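Local coordinates for protein Non-ribosomal peptide synthetase (Methanobrevibacter ruminantium, PDB 6VTJ) that probably carries a peptide on the phosphopantetheine arm of its carrier domain and releases it reductively through an NAD(P)H-dependent reductase domain in archaeal non-ribosomal peptide synthesis, at residues T135-I140 and N175-E180; G139-Y144 and M322-D327; G161-C166 and L170-N175; L374-T379 and R384-M389. All coordinates share one frame; numbering follows the deposited sequence.

Contact 1: residues T135-I140 and N175-E180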
loop_
_atom_site.group_PDB
_atom_site.type_symbol
_atom_site.label_atom_id
_atom_site.label_comp_id
_atom_site.label_asym_id
_atom_site.label_seq_id
_atom_site.Cartn_x
_atom_site.Cartn_y
_atom_site.Cartn_z
ATOM N N THR A 135 -12.443 -5.917 6.334
ATOM C CA THR A 135 -12.411 -4.937 7.413
ATOM C C THR A 135 -11.407 -3.822 7.183
ATOM O O THR A 135 -11.352 -2.888 7.991
ATOM C CB THR A 135 -12.082 -5.608 8.752
ATOM O OG1 THR A 135 -10.823 -6.285 8.658
ATOM C CG2 THR A 135 -13.148 -6.603 9.095
ATOM N N GLY A 136 -10.587 -3.909 6.136
ATOM C CA GLY A 136 -9.679 -2.830 5.827
ATOM C C GLY A 136 -10.390 -1.773 5.022
ATOM O O GLY A 136 -11.538 -1.943 4.609
ATOM N N PHE A 137 -9.674 -0.666 4.785
ATOM C CA PHE A 137 -10.246 0.489 4.091
ATOM C C PHE A 137 -10.775 0.110 2.709
ATOM O O PHE A 137 -11.906 0.456 2.345
ATOM C CB PHE A 137 -9.186 1.591 3.976
ATOM C CG PHE A 137 -9.697 2.896 3.433
ATOM C CD1 PHE A 137 -10.892 3.434 3.879
ATOM C CD2 PHE A 137 -8.947 3.621 2.516
ATOM C CE1 PHE A 137 -11.353 4.668 3.380
ATOM C CE2 PHE A 137 -9.400 4.848 2.002
ATOM C CZ PHE A 137 -10.593 5.375 2.444
ATOM N N LEU A 138 -9.961 -0.582 1.914
ATOM C CA LEU A 138 -10.411 -0.973 0.586
ATOM C C LEU A 138 -11.505 -2.036 0.667
ATOM O O LEU A 138 -12.563 -1.891 0.043
ATOM C CB LEU A 138 -9.224 -1.461 -0.246
ATOM C CG LEU A 138 -9.587 -1.949 -1.656
ATOM C CD1 LEU A 138 -10.427 -0.899 -2.465
ATOM C CD2 LEU A 138 -8.333 -2.342 -2.411
ATOM N N GLY A 139 -11.290 -3.074 1.485
ATOM C CA GLY A 139 -12.197 -4.218 1.497
ATOM C C GLY A 139 -13.630 -3.870 1.858
ATOM O O GLY A 139 -14.576 -4.402 1.261
ATOM N N ILE A 140 -13.813 -2.979 2.842
ATOM C CA ILE A 140 -15.153 -2.570 3.254
ATOM C C ILE A 140 -15.870 -1.864 2.118
ATOM O O ILE A 140 -17.090 -2.002 1.947
ATOM C CB ILE A 140 -15.078 -1.688 4.523
ATOM C CG1 ILE A 140 -16.444 -1.564 5.170
ATOM C CG2 ILE A 140 -14.523 -0.288 4.239
ATOM C CD1 ILE A 140 -17.010 -2.873 5.591
ATOM N N ASN A 175 -21.147 -0.577 10.091
ATOM C CA ASN A 175 -21.791 0.608 10.658
ATOM C C ASN A 175 -20.795 1.743 10.879
ATOM O O ASN A 175 -21.169 2.918 10.805
ATOM C CB ASN A 175 -22.486 0.247 11.967
ATOM C CG ASN A 175 -23.755 -0.548 11.745
ATOM O OD1 ASN A 175 -24.480 -0.338 10.766
ATOM N ND2 ASN A 175 -24.032 -1.467 12.658
ATOM N N ASP A 176 -19.536 1.411 11.162
ATOM C CA ASP A 176 -18.488 2.425 11.249
ATOM C C ASP A 176 -18.375 3.243 9.967
ATOM O O ASP A 176 -18.187 4.466 10.017
ATOM C CB ASP A 176 -17.152 1.750 11.546
ATOM C CG ASP A 176 -16.643 2.067 12.909
ATOM O OD1 ASP A 176 -17.243 2.961 13.541
ATOM O OD2 ASP A 176 -15.657 1.425 13.351
ATOM N N TYR A 177 -18.451 2.581 8.808
ATOM C CA TYR A 177 -18.151 3.244 7.540
ATOM C C TYR A 177 -19.375 3.727 6.769
ATOM O O TYR A 177 -19.234 4.589 5.895
ATOM C CB TYR A 177 -17.354 2.299 6.629
ATOM C CG TYR A 177 -15.865 2.265 6.913
ATOM C CD1 TYR A 177 -15.037 3.295 6.485
ATOM C CD2 TYR A 177 -15.286 1.197 7.600
ATOM C CE1 TYR A 177 -13.667 3.272 6.738
ATOM C CE2 TYR A 177 -13.922 1.161 7.852
ATOM C CZ TYR A 177 -13.118 2.207 7.415
ATOM O OH TYR A 177 -11.760 2.195 7.653
ATOM N N PHE A 178 -20.558 3.180 7.018
ATOM C CA PHE A 178 -21.691 3.435 6.142
ATOM C C PHE A 178 -22.762 4.249 6.846
ATOM O O PHE A 178 -23.038 4.051 8.037
ATOM C CB PHE A 178 -22.346 2.150 5.637
ATOM C CG PHE A 178 -21.420 1.200 4.956
ATOM C CD1 PHE A 178 -20.176 1.611 4.488
ATOM C CD2 PHE A 178 -21.815 -0.123 4.760
ATOM C CE1 PHE A 178 -19.332 0.731 3.858
ATOM C CE2 PHE A 178 -20.974 -1.021 4.120
ATOM C CZ PHE A 178 -19.717 -0.584 3.677
ATOM N N ASP A 179 -23.379 5.138 6.066
ATOM C CA ASP A 179 -24.646 5.753 6.446
ATOM C C ASP A 179 -25.774 4.732 6.425
ATOM O O ASP A 179 -26.515 4.598 7.406
ATOM C CB ASP A 179 -24.966 6.910 5.501
ATOM C CG ASP A 179 -23.997 8.067 5.638
ATOM O OD1 ASP A 179 -23.577 8.368 6.784
ATOM O OD2 ASP A 179 -23.660 8.669 4.592
ATOM N N GLU A 180 -25.922 4.010 5.308
ATOM C CA GLU A 180 -26.878 2.912 5.239
ATOM C C GLU A 180 -26.548 1.850 6.273
ATOM O O GLU A 180 -25.376 1.544 6.529
ATOM C CB GLU A 180 -26.868 2.231 3.865
ATOM C CG GLU A 180 -27.174 3.089 2.689
ATOM C CD GLU A 180 -25.921 3.421 1.947
ATOM O OE1 GLU A 180 -24.922 3.711 2.630
ATOM O OE2 GLU A 180 -25.923 3.384 0.704
HETATM O O HOH W 1 -10.629 -0.084 8.180
#
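Tyr177, at the end of helix 166-177, lays its ring against Ile140 and Phe137 where the glycine-rich turn of the Rossmann-type reductase fold enters helix 137-149. Gly136 and Gly139 are the last two glycines of that TGxxGxxG sequence, which in related reductases binds the diphosphate of the dinucleotide cofactor. From CB, CG is set anti to the carbonyl carbon (chi1 -82°), and the ring extends along the start of helix 137-149. CG and CD2 lie beneath the CG2 methyl of Ile140, which stands over one face in a CH-pi contact, 3.9 Å from the centroid of the Tyr177 ring and 15° off its normal. Tyr177 CE1 reaches the edge of the Phe137 ring, 4.0 Å from Phe137 CD1. At the tip, Tyr177 OH is hydrogen-bonded to Lys332 N and, at 2.6 Å, to a water that donates to Thr135 O at 2.9 Å, tying this buried hydroxyl to the backbone of the turn. Phe178, the first residue to leave the helix, continues the packing from Ile140's other branch: CG1 is 3.7 Å from Phe178 CZ. The same CZ points its ring edge at Ile140 O, in the ring plane and 3.5 Å away.

Contact 2: residues G139-Y144 and M322-D327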
loop_
_atom_site.group_PDB
_atom_site.type_symbol
_atom_site.label_atom_id
_atom_site.label_comp_id
_atom_site.label_asym_id
_atom_site.label_seq_id
_atom_site.Cartn_x
_atom_site.Cartn_y
_atom_site.Cartn_z
ATOM N N GLY A 139 -11.290 -3.074 1.485
ATOM C CA GLY A 139 -12.197 -4.218 1.497
ATOM C C GLY A 139 -13.630 -3.870 1.858
ATOM O O GLY A 139 -14.576 -4.402 1.261
ATOM N N ILE A 140 -13.813 -2.979 2.842
ATOM C CA ILE A 140 -15.153 -2.570 3.254
ATOM C C ILE A 140 -15.870 -1.864 2.118
ATOM O O ILE A 140 -17.090 -2.002 1.947
ATOM C CB ILE A 140 -15.078 -1.688 4.523
ATOM C CG1 ILE A 140 -16.444 -1.564 5.170
ATOM C CG2 ILE A 140 -14.523 -0.288 4.239
ATOM C CD1 ILE A 140 -17.010 -2.873 5.591
ATOM N N HIS A 141 -15.133 -1.120 1.308
ATOM C CA HIS A 141 -15.779 -0.404 0.223
ATOM C C HIS A 141 -16.033 -1.290 -0.976
ATOM O O HIS A 141 -17.003 -1.062 -1.706
ATOM C CB HIS A 141 -14.936 0.806 -0.137
ATOM C CG HIS A 141 -15.065 1.910 0.860
ATOM N ND1 HIS A 141 -14.155 2.105 1.875
ATOM C CD2 HIS A 141 -16.035 2.841 1.035
ATOM C CE1 HIS A 141 -14.537 3.138 2.611
ATOM N NE2 HIS A 141 -15.683 3.591 2.130
ATOM N N ILE A 142 -15.193 -2.311 -1.190
ATOM C CA ILE A 142 -15.554 -3.358 -2.147
ATOM C C ILE A 142 -16.856 -4.034 -1.720
ATOM O O ILE A 142 -17.731 -4.296 -2.545
ATOM C CB ILE A 142 -14.419 -4.385 -2.306
ATOM C CG1 ILE A 142 -13.178 -3.738 -2.952
ATOM C CG2 ILE A 142 -14.924 -5.610 -3.095
ATOM C CD1 ILE A 142 -11.954 -4.655 -3.067
ATOM N N LEU A 143 -17.008 -4.319 -0.423
ATOM C CA LEU A 143 -18.241 -4.948 0.043
ATOM C C LEU A 143 -19.430 -4.011 -0.155
ATOM O O LEU A 143 -20.507 -4.427 -0.613
ATOM C CB LEU A 143 -18.096 -5.345 1.512
ATOM C CG LEU A 143 -19.372 -5.638 2.305
ATOM C CD1 LEU A 143 -20.068 -6.838 1.699
ATOM C CD2 LEU A 143 -19.049 -5.896 3.767
ATOM N N TYR A 144 -19.255 -2.745 0.203
ATOM C CA TYR A 144 -20.278 -1.736 -0.050
ATOM C C TYR A 144 -20.718 -1.728 -1.511
ATOM O O TYR A 144 -21.908 -1.875 -1.813
ATOM C CB TYR A 144 -19.745 -0.369 0.349
ATOM C CG TYR A 144 -20.756 0.740 0.218
ATOM C CD1 TYR A 144 -21.782 0.876 1.143
ATOM C CD2 TYR A 144 -20.680 1.654 -0.825
ATOM C CE1 TYR A 144 -22.708 1.879 1.037
ATOM C CE2 TYR A 144 -21.600 2.668 -0.938
ATOM C CZ TYR A 144 -22.615 2.780 0.000
ATOM O OH TYR A 144 -23.552 3.784 -0.099
ATOM N N MET A 322 -7.405 7.067 -1.349
ATOM C CA MET A 322 -7.798 8.281 -0.641
ATOM C C MET A 322 -9.286 8.255 -0.279
ATOM O O MET A 322 -10.027 7.325 -0.610
ATOM C CB MET A 322 -7.450 9.511 -1.487
ATOM C CG MET A 322 -5.949 9.843 -1.426
ATOM S SD MET A 322 -5.474 10.490 0.193
ATOM C CE MET A 322 -4.491 9.175 0.966
ATOM N N SER A 323 -9.713 9.320 0.392
ATOM C CA SER A 323 -11.046 9.403 0.980
ATOM C C SER A 323 -12.144 9.348 -0.074
ATOM O O SER A 323 -11.948 9.725 -1.239
ATOM C CB SER A 323 -11.180 10.703 1.772
ATOM O OG SER A 323 -9.996 10.926 2.499
ATOM N N ARG A 324 -13.322 8.896 0.368
ATOM C CA ARG A 324 -14.486 8.796 -0.509
ATOM C C ARG A 324 -14.741 10.105 -1.233
ATOM O O ARG A 324 -14.637 11.195 -0.654
ATOM C CB ARG A 324 -15.743 8.408 0.276
ATOM C CG ARG A 324 -15.751 6.974 0.747
ATOM C CD ARG A 324 -17.152 6.471 1.023
ATOM N NE ARG A 324 -17.781 7.106 2.186
ATOM C CZ ARG A 324 -18.003 6.495 3.347
ATOM N NH1 ARG A 324 -17.620 5.237 3.512
ATOM N NH2 ARG A 324 -18.600 7.138 4.352
ATOM N N TYR A 325 -15.072 9.979 -2.514
ATOM C CA TYR A 325 -15.495 11.135 -3.293
ATOM C C TYR A 325 -16.793 11.725 -2.755
ATOM O O TYR A 325 -16.962 12.956 -2.714
ATOM C CB TYR A 325 -15.663 10.731 -4.757
ATOM C CG TYR A 325 -16.027 11.891 -5.651
ATOM C CD1 TYR A 325 -15.091 12.876 -5.951
ATOM C CD2 TYR A 325 -17.302 12.013 -6.191
ATOM C CE1 TYR A 325 -15.422 13.959 -6.780
ATOM C CE2 TYR A 325 -17.640 13.088 -7.024
ATOM C CZ TYR A 325 -16.701 14.049 -7.316
ATOM O OH TYR A 325 -17.030 15.106 -8.141
ATOM N N SER A 326 -17.711 10.863 -2.307
ATOM C CA SER A 326 -19.049 11.325 -1.960
ATOM C C SER A 326 -19.023 12.224 -0.736
ATOM O O SER A 326 -19.619 13.302 -0.743
ATOM C CB SER A 326 -19.981 10.134 -1.727
ATOM O OG SER A 326 -19.490 9.269 -0.706
ATOM N N ASP A 327 -18.316 11.816 0.313
ATOM C CA ASP A 327 -18.409 12.519 1.589
ATOM C C ASP A 327 -17.076 12.743 2.291
ATOM O O ASP A 327 -17.081 13.211 3.440
ATOM C CB ASP A 327 -19.342 11.752 2.543
ATOM C CG ASP A 327 -18.890 10.311 2.785
ATOM O OD1 ASP A 327 -17.756 9.913 2.376
ATOM O OD2 ASP A 327 -19.694 9.556 3.384
#
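Arg324 passes its aliphatic stem across the imidazole edge of His141, with CD 3.4 Å and CG 3.7 Å from His141 NE2, before the guanidinium turns back to bond the same nitrogen. The turn comes at chi3 (-68°), which bends the otherwise outstretched chain and brings NH1 to 2.9 Å from His141 NE2. That bond is moderately bent, 149° at the hydrogen, and NH1 lies slightly out of the imidazole plane, the two flat groups being turned 63° against each other. NH1 also donates to Tyr177 O at the end of helix 166-177, and so joins two helices. The remaining side of the guanidinium is held within its own loop: NE reaches Asp327 OD1 at 2.8 Å, and NH2 reaches Asp327 OD2, also at 2.8 Å, on its syn lone pair. This side-on, two-nitrogen salt bridge fixes the rotation of the planar group, while Asp327 OD1 takes a further bond from Val329 N. The contact thus connects the loop after strand 313-322 to helix 137-149 of the Rossmann-type fold, with Ile366 of helix 366-376 packing on both side chains. Were Arg324 a leucine, His141 NE2 and Tyr177 O would probably lose their donor and the Asp327 carboxylate its countercharge. Because NE2 accepts from the arginine while ND1 bonds to Phe137 O, an oxygen that can only accept, the histidine is probably neutral and carries its proton on ND1.

Contact 3: residues G161-C166 and L170-N175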
loop_
_atom_site.group_PDB
_atom_site.type_symbol
_atom_site.label_atom_id
_atom_site.label_comp_id
_atom_site.label_asym_id
_atom_site.label_seq_id
_atom_site.Cartn_x
_atom_site.Cartn_y
_atom_site.Cartn_z
ATOM N N GLY A 161 -11.365 -11.093 16.072
ATOM C CA GLY A 161 -10.754 -9.972 16.767
ATOM C C GLY A 161 -11.236 -9.861 18.205
ATOM O O GLY A 161 -11.349 -10.854 18.935
ATOM N N LYS A 162 -11.549 -8.634 18.610
ATOM C CA LYS A 162 -12.054 -8.344 19.944
ATOM C C LYS A 162 -13.542 -8.630 20.102
ATOM O O LYS A 162 -14.123 -8.227 21.120
ATOM C CB LYS A 162 -11.775 -6.883 20.295
ATOM N N PHE A 163 -14.162 -9.321 19.142
ATOM C CA PHE A 163 -15.600 -9.536 19.108
ATOM C C PHE A 163 -15.947 -10.982 19.421
ATOM O O PHE A 163 -15.117 -11.884 19.306
ATOM C CB PHE A 163 -16.179 -9.154 17.740
ATOM C CG PHE A 163 -16.197 -7.673 17.494
ATOM C CD1 PHE A 163 -15.051 -7.014 17.063
ATOM C CD2 PHE A 163 -17.340 -6.931 17.724
ATOM C CE1 PHE A 163 -15.053 -5.640 16.840
ATOM C CE2 PHE A 163 -17.347 -5.551 17.502
ATOM C CZ PHE A 163 -16.192 -4.909 17.066
ATOM N N ASP A 164 -17.208 -11.192 19.805
ATOM C CA ASP A 164 -17.680 -12.535 20.115
ATOM C C ASP A 164 -17.714 -13.432 18.886
ATOM O O ASP A 164 -17.655 -14.662 19.021
ATOM C CB ASP A 164 -19.069 -12.458 20.749
ATOM C CG ASP A 164 -19.024 -11.968 22.196
ATOM O OD1 ASP A 164 -18.152 -12.431 22.967
ATOM O OD2 ASP A 164 -19.858 -11.109 22.558
ATOM N N SER A 165 -17.805 -12.843 17.699
ATOM C CA SER A 165 -17.903 -13.585 16.451
ATOM C C SER A 165 -17.451 -12.670 15.333
ATOM O O SER A 165 -17.525 -11.443 15.442
ATOM C CB SER A 165 -19.330 -14.048 16.172
ATOM O OG SER A 165 -20.171 -12.913 16.021
ATOM N N CYS A 166 -17.001 -13.278 14.242
ATOM C CA CYS A 166 -16.632 -12.452 13.107
ATOM C C CYS A 166 -17.847 -11.737 12.523
ATOM O O CYS A 166 -17.697 -10.667 11.918
ATOM C CB CYS A 166 -15.926 -13.315 12.068
ATOM S SG CYS A 166 -16.997 -14.526 11.333
ATOM N N LEU A 170 -17.719 -7.753 11.617
ATOM C CA LEU A 170 -18.057 -7.210 10.304
ATOM C C LEU A 170 -19.216 -6.224 10.394
ATOM O O LEU A 170 -19.185 -5.167 9.753
ATOM C CB LEU A 170 -18.389 -8.326 9.316
ATOM C CG LEU A 170 -18.692 -7.808 7.904
ATOM C CD1 LEU A 170 -17.405 -7.363 7.209
ATOM C CD2 LEU A 170 -19.410 -8.851 7.086
ATOM N N ILE A 171 -20.238 -6.535 11.203
ATOM C CA ILE A 171 -21.366 -5.613 11.341
ATOM C C ILE A 171 -20.909 -4.284 11.935
ATOM O O ILE A 171 -21.355 -3.202 11.514
ATOM C CB ILE A 171 -22.475 -6.254 12.191
ATOM C CG1 ILE A 171 -23.205 -7.313 11.370
ATOM C CG2 ILE A 171 -23.440 -5.189 12.669
ATOM C CD1 ILE A 171 -24.287 -8.045 12.126
ATOM N N ASP A 172 -19.995 -4.340 12.901
ATOM C CA ASP A 172 -19.522 -3.115 13.535
ATOM C C ASP A 172 -18.727 -2.258 12.562
ATOM O O ASP A 172 -18.880 -1.033 12.540
ATOM C CB ASP A 172 -18.666 -3.443 14.757
ATOM C CG ASP A 172 -18.223 -2.199 15.484
ATOM O OD1 ASP A 172 -19.102 -1.411 15.893
ATOM O OD2 ASP A 172 -17.003 -1.974 15.604
ATOM N N VAL A 173 -17.865 -2.882 11.758
ATOM C CA VAL A 173 -17.110 -2.127 10.758
ATOM C C VAL A 173 -18.050 -1.522 9.718
ATOM O O VAL A 173 -17.891 -0.358 9.305
ATOM C CB VAL A 173 -16.055 -3.038 10.106
ATOM C CG1 VAL A 173 -15.291 -2.283 9.010
ATOM C CG2 VAL A 173 -15.131 -3.610 11.162
ATOM N N MET A 174 -19.048 -2.301 9.281
ATOM C CA MET A 174 -20.019 -1.804 8.312
ATOM C C MET A 174 -20.707 -0.549 8.827
ATOM O O MET A 174 -20.843 0.444 8.100
ATOM C CB MET A 174 -21.055 -2.884 7.999
ATOM C CG MET A 174 -20.582 -3.959 7.037
ATOM S SD MET A 174 -21.758 -5.324 7.013
ATOM C CE MET A 174 -23.075 -4.503 6.100
ATOM N N ASN A 175 -21.147 -0.577 10.091
ATOM C CA ASN A 175 -21.791 0.608 10.658
ATOM C C ASN A 175 -20.795 1.743 10.879
ATOM O O ASN A 175 -21.169 2.918 10.805
ATOM C CB ASN A 175 -22.486 0.247 11.967
ATOM C CG ASN A 175 -23.755 -0.548 11.745
ATOM O OD1 ASN A 175 -24.480 -0.338 10.766
ATOM N ND2 ASN A 175 -24.032 -1.467 12.658
#
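Cys166 O accepts from Leu170 N at 2.9 Å, nearly straight at the hydrogen (171°), in the i to i+4 bond of the first turn of helix 166-177; the CA atoms of this pair are 6.1 Å apart. The chain before it swings outward, leaving the CA atoms of Phe163 and Asp172 9.4 Å apart, so that only side chains bridge them. Ser165 is the N-cap, its OG accepting from Glu168 N. This helix is the connection of a beta-alpha-beta crossover in the Rossmann-type domain, between the neighbouring parallel strands 154-158 and 190-194, and Cys166 packs on Leu158 and Pro192 of those strands. On its outer flank, Phe163 folds back over the helix. Asp172 holds CG anti to its own N (chi1 -177°), which sends the carboxylate out toward the aromatic rim. There Phe163 CZ, at the ring edge, comes to 3.4 Å from Asp172 OD2, and both CZ and CE2 lie 3.7 Å from Asp172 CB. Ring and carboxylate planes are 41° apart. The slightly positive ring hydrogens probably make this edge an acceptable neighbour for the carboxylate oxygen. Deeper in, Leu170 CB rests 3.6 Å from Cys166 O, beside the helical hydrogen bond.

Contact 4: residues L374-T379 and R384-M389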
loop_
_atom_site.group_PDB
_atom_site.type_symbol
_atom_site.label_atom_id
_atom_site.label_comp_id
_atom_site.label_asym_id
_atom_site.label_seq_id
_atom_site.Cartn_x
_atom_site.Cartn_y
_atom_site.Cartn_z
ATOM N N LEU A 374 -14.602 -3.829 -9.131
ATOM C CA LEU A 374 -15.732 -4.653 -9.525
ATOM C C LEU A 374 -15.920 -4.661 -11.036
ATOM O O LEU A 374 -16.278 -5.693 -11.611
ATOM C CB LEU A 374 -16.996 -4.171 -8.823
ATOM C CG LEU A 374 -16.984 -4.445 -7.326
ATOM C CD1 LEU A 374 -18.353 -4.124 -6.730
ATOM C CD2 LEU A 374 -16.587 -5.891 -7.033
ATOM N N ALA A 375 -15.678 -3.527 -11.709
ATOM C CA ALA A 375 -15.834 -3.508 -13.170
ATOM C C ALA A 375 -14.744 -4.316 -13.854
ATOM O O ALA A 375 -15.018 -5.091 -14.776
ATOM C CB ALA A 375 -15.832 -2.068 -13.700
ATOM N N LEU A 376 -13.489 -4.125 -13.442
ATOM C CA LEU A 376 -12.388 -4.812 -14.095
ATOM C C LEU A 376 -12.422 -6.311 -13.845
ATOM O O LEU A 376 -11.883 -7.067 -14.657
ATOM C CB LEU A 376 -11.053 -4.211 -13.645
ATOM C CG LEU A 376 -10.916 -2.739 -14.068
ATOM C CD1 LEU A 376 -9.744 -2.038 -13.376
ATOM C CD2 LEU A 376 -10.810 -2.605 -15.593
ATOM N N SER A 377 -13.070 -6.764 -12.761
ATOM C CA SER A 377 -13.148 -8.200 -12.515
ATOM C C SER A 377 -13.968 -8.927 -13.584
ATOM O O SER A 377 -13.818 -10.144 -13.732
ATOM C CB SER A 377 -13.729 -8.452 -11.119
ATOM O OG SER A 377 -12.901 -7.843 -10.112
ATOM N N LYS A 378 -14.799 -8.211 -14.352
ATOM C CA LYS A 378 -15.644 -8.811 -15.387
ATOM C C LYS A 378 -15.023 -8.787 -16.791
ATOM O O LYS A 378 -15.668 -9.250 -17.743
ATOM C CB LYS A 378 -17.008 -8.108 -15.437
ATOM C CG LYS A 378 -17.795 -7.988 -14.109
ATOM C CD LYS A 378 -19.123 -7.254 -14.403
ATOM C CE LYS A 378 -19.979 -6.977 -13.175
ATOM N NZ LYS A 378 -19.440 -5.833 -12.402
ATOM N N THR A 379 -13.798 -8.269 -16.950
ATOM C CA THR A 379 -13.147 -8.201 -18.259
ATOM C C THR A 379 -12.813 -9.612 -18.781
ATOM O O THR A 379 -12.800 -10.576 -18.012
ATOM C CB THR A 379 -11.885 -7.340 -18.169
ATOM O OG1 THR A 379 -11.000 -7.857 -17.169
ATOM C CG2 THR A 379 -12.243 -5.858 -17.839
ATOM N N ARG A 384 -5.607 -9.372 -18.103
ATOM C CA ARG A 384 -5.134 -9.882 -16.823
ATOM C C ARG A 384 -4.621 -8.831 -15.846
ATOM O O ARG A 384 -4.672 -9.068 -14.638
ATOM C CB ARG A 384 -4.038 -10.923 -17.059
ATOM C CG ARG A 384 -4.606 -12.290 -17.463
ATOM C CD ARG A 384 -3.498 -13.360 -17.664
ATOM N NE ARG A 384 -4.084 -14.585 -18.199
ATOM C CZ ARG A 384 -4.128 -14.916 -19.496
ATOM N NH1 ARG A 384 -3.596 -14.128 -20.424
ATOM N NH2 ARG A 384 -4.710 -16.051 -19.867
ATOM N N VAL A 385 -4.141 -7.678 -16.305
ATOM C CA VAL A 385 -3.441 -6.746 -15.429
ATOM C C VAL A 385 -3.952 -5.341 -15.693
ATOM O O VAL A 385 -4.067 -4.919 -16.848
ATOM C CB VAL A 385 -1.915 -6.804 -15.624
ATOM C CG1 VAL A 385 -1.247 -5.706 -14.811
ATOM C CG2 VAL A 385 -1.356 -8.172 -15.219
ATOM N N PHE A 386 -4.264 -4.617 -14.634
ATOM C CA PHE A 386 -4.819 -3.283 -14.796
ATOM C C PHE A 386 -4.131 -2.302 -13.857
ATOM O O PHE A 386 -3.596 -2.689 -12.811
ATOM C CB PHE A 386 -6.311 -3.286 -14.544
ATOM C CG PHE A 386 -7.055 -4.265 -15.392
ATOM C CD1 PHE A 386 -7.484 -3.913 -16.663
ATOM C CD2 PHE A 386 -7.322 -5.535 -14.921
ATOM C CE1 PHE A 386 -8.167 -4.820 -17.441
ATOM C CE2 PHE A 386 -8.000 -6.455 -15.708
ATOM C CZ PHE A 386 -8.423 -6.094 -16.961
ATOM N N HIS A 387 -4.129 -1.033 -14.272
ATOM C CA HIS A 387 -3.615 0.100 -13.509
ATOM C C HIS A 387 -4.808 0.960 -13.096
ATOM O O HIS A 387 -5.184 1.917 -13.779
ATOM C CB HIS A 387 -2.596 0.865 -14.327
ATOM C CG HIS A 387 -1.325 0.099 -14.537
ATOM N ND1 HIS A 387 -0.284 0.566 -15.309
ATOM C CD2 HIS A 387 -0.930 -1.104 -14.058
ATOM C CE1 HIS A 387 0.696 -0.319 -15.299
ATOM N NE2 HIS A 387 0.329 -1.342 -14.550
ATOM N N CYS A 388 -5.405 0.608 -11.959
ATOM C CA CYS A 388 -6.695 1.152 -11.564
ATOM C C CYS A 388 -6.452 2.304 -10.588
ATOM O O CYS A 388 -6.472 2.123 -9.372
ATOM C CB CYS A 388 -7.553 0.047 -10.963
ATOM S SG CYS A 388 -9.236 0.540 -10.544
ATOM N N MET A 389 -6.234 3.496 -11.136
ATOM C CA MET A 389 -5.965 4.687 -10.354
ATOM C C MET A 389 -6.459 5.908 -11.111
ATOM O O MET A 389 -6.511 5.919 -12.347
ATOM C CB MET A 389 -4.469 4.832 -10.029
ATOM C CG MET A 389 -3.531 4.681 -11.221
ATOM S SD MET A 389 -1.835 4.288 -10.680
ATOM C CE MET A 389 -1.280 5.886 -10.075
#
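Phe386, on strand 385-388, brings its ring up to Leu376 and Thr379 of segment 374-379. Its CG is anti to the carbonyl carbon (chi1 -55°), which turns one face to the leucine: Leu376 CD2 sits over that face, 4.0 Å from the centroid of the Phe386 ring and 24° off its normal, a CH-pi contact displaced toward CD1. The far end of the ring meets the type I turn Leu376-Thr379, where Phe386 CZ lies 3.1 Å from Thr379 OG1. That hydroxyl is already engaged, donating at 2.8 Å to Leu376 O in the carbonyl plane, and the same oxygen receives Thr379 N across the turn. Two residues on, Cys388 faces the helix again, its SG 3.9 Å from Leu376 CD1, so one leucine's two methyls serve both strand residues. Strand 385-388 runs parallel to strand 313-322 in the Rossmann-type sheet, and Ile461 of helix 456-464 also packs on Leu376 and Phe386. A serine in place of Phe386 is likely to leave a gap under the Leu376 methyl and beside Thr379. Because the Thr379 hydroxyl is spent on Leu376 O, it can lie against the ring without a polar strand partner, and packing joins the segments.

Overall arrangement
Contacts 1 and 2 are buried neighbours, their centres about 7 Å apart, and work from the same helix, 137-149, with Ile140 turned to helix 166-177 and His141 to the loop after strand 313-322. They touch directly, where Tyr144 OH probably bonds Glu180 OE2. Contact 1 relies on aromatic packing, contact 2 on a single hydrogen bond from an arginine whose charge is met within its own loop. Contact 3, partly buried, lies on the earlier turns of helix 166-177, from which Val173 and Met174 reach Ile140; it combines a helical backbone bond with a rim-lying aromatic edge. Contact 4, buried and apolar, stands about 21 Å from contact 1 between centres and joins helix 366-376 to a strand.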